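Local coordinates for protein uncharacterized HTH-type transcriptional regulator yydK (Bacillus subtilis subsp. subtilis, PDB 3BWG) that probably binds DNA and regulates transcription as a member of the GntR family, with a winged helix-turn-helix domain joined to a UTRA domain, at residues 59-62 and 66-69. Numbering follows the deposited sequence.
Sequences IFQV and GIFV
F60 and F68 pair across a short antiparallel hairpin, on the same side of the sheet as V62. The F60 ring leans over the neighbouring strand and lays one face on the CB of F68. This CH-pi contact puts F68 CB 3.8 Å from the centroid of the F60 ring. With chi1 of F60 at 70°, CG sits over the backbone, and the ring reaches across to the other strand. In F68, CG lies anti to the carbonyl carbon (chi1 -59°), and the ring runs off toward V62. The two ring planes are tilted by 24° and the centroids of F60 and F68 lie 5.5 Å apart, so little of one ring lies over the other. At the edge of the F60 ring, CE1 comes 3.4 Å from V69 O. V62 crosses F68 at about a right angle, and its CG2 branch touches CE2 of F68 at 3.4 Å.

Away from the phenylalanines, I59 and I67 lie side by side, with I59 CD1 3.7 Å from I67 CG2. Q61 runs alongside I67 on the same face. I59 also rests on L50 and L53 of helix 43-55, while both isoleucines touch L29. Along the backbone, F60 and F68 exchange two hydrogen bonds, and V62 and G66 exchange two more. The F68 N to F60 O bond is 2.8 Å long and nearly straight.

This hairpin is the wing of the winged helix-turn-helix domain. The face of I67 and Q61, with I59 beside it, packs against helix 43-55 and L29, while F60 meets the ring of F175 of the second subunit. The chemistry implies two strands tied by four backbone hydrogen bonds, with one face turned to the domain and the other contributing to contact between subunits.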
loop_
_atom_site.group_PDB
_atom_site.type_symbol
_atom_site.label_atom_id
_atom_site.label_comp_id
_atom_site.label_asym_id
_atom_site.label_seq_id
_atom_site.Cartn_x
_atom_site.Cartn_y
_atom_site.Cartn_z
ATOM N N ILE B 59 11.490 -8.906 7.322
ATOM C CA ILE B 59 12.357 -9.887 6.654
ATOM C C ILE B 59 11.554 -10.658 5.638
ATOM O O ILE B 59 10.337 -10.652 5.690
ATOM C CB ILE B 59 12.973 -10.940 7.667
ATOM C CG1 ILE B 59 11.876 -11.834 8.240
ATOM C CG2 ILE B 59 13.747 -10.240 8.780
ATOM C CD1 ILE B 59 12.391 -12.998 9.104
ATOM N N PHE B 60 12.259 -11.319 4.721
ATOM C CA PHE B 60 11.695 -12.363 3.901
ATOM C C PHE B 60 12.637 -13.581 3.888
ATOM O O PHE B 60 13.830 -13.467 4.161
ATOM C CB PHE B 60 11.357 -11.867 2.470
ATOM C CG PHE B 60 12.564 -11.576 1.612
ATOM C CD1 PHE B 60 13.210 -10.341 1.691
ATOM C CD2 PHE B 60 13.020 -12.514 0.692
ATOM C CE1 PHE B 60 14.308 -10.043 0.893
ATOM C CE2 PHE B 60 14.128 -12.232 -0.119
ATOM C CZ PHE B 60 14.767 -10.993 -0.015
ATOM N N GLN B 61 12.087 -14.748 3.582
ATOM C CA GLN B 61 12.864 -15.970 3.587
ATOM C C GLN B 61 12.816 -16.665 2.229
ATOM O O GLN B 61 11.761 -16.748 1.618
ATOM C CB GLN B 61 12.342 -16.877 4.690
ATOM C CG GLN B 61 12.234 -16.125 6.021
ATOM C CD GLN B 61 12.226 -17.048 7.212
ATOM O OE1 GLN B 61 11.254 -17.077 7.970
ATOM N NE2 GLN B 61 13.299 -17.832 7.375
ATOM N N VAL B 62 13.970 -17.109 1.739
ATOM C CA VAL B 62 14.011 -17.855 0.487
ATOM C C VAL B 62 14.613 -19.239 0.757
ATOM O O VAL B 62 15.826 -19.378 1.022
ATOM C CB VAL B 62 14.713 -17.082 -0.680
ATOM C CG1 VAL B 62 14.158 -15.677 -0.801
ATOM C CG2 VAL B 62 16.204 -17.033 -0.515
ATOM N N GLY B 66 18.337 -18.546 2.413
ATOM C CA GLY B 66 18.341 -17.815 3.668
ATOM C C GLY B 66 17.242 -16.870 4.109
ATOM O O GLY B 66 16.146 -16.884 3.581
ATOM N N ILE B 67 17.573 -16.081 5.139
ATOM C CA ILE B 67 16.716 -15.058 5.734
ATOM C C ILE B 67 17.334 -13.725 5.379
ATOM O O ILE B 67 18.516 -13.535 5.636
ATOM C CB ILE B 67 16.739 -15.099 7.279
ATOM C CG1 ILE B 67 16.522 -16.516 7.830
ATOM C CG2 ILE B 67 15.746 -14.093 7.851
ATOM C CD1 ILE B 67 17.273 -16.765 9.175
ATOM N N PHE B 68 16.526 -12.820 4.806
ATOM C CA PHE B 68 16.992 -11.529 4.274
ATOM C C PHE B 68 16.164 -10.342 4.783
ATOM O O PHE B 68 14.988 -10.487 5.097
ATOM C CB PHE B 68 16.942 -11.574 2.725
ATOM C CG PHE B 68 17.790 -12.664 2.127
ATOM C CD1 PHE B 68 19.122 -12.423 1.805
ATOM C CD2 PHE B 68 17.262 -13.937 1.900
ATOM C CE1 PHE B 68 19.917 -13.425 1.275
ATOM C CE2 PHE B 68 18.049 -14.943 1.372
ATOM C CZ PHE B 68 19.375 -14.697 1.067
ATOM N N VAL B 69 16.768 -9.159 4.808
ATOM C CA VAL B 69 16.092 -7.934 5.218
ATOM C C VAL B 69 15.116 -7.557 4.081
ATOM O O VAL B 69 15.490 -7.589 2.910
ATOM C CB VAL B 69 17.126 -6.785 5.541
ATOM C CG1 VAL B 69 16.432 -5.462 5.895
ATOM C CG2 VAL B 69 18.058 -7.185 6.718
#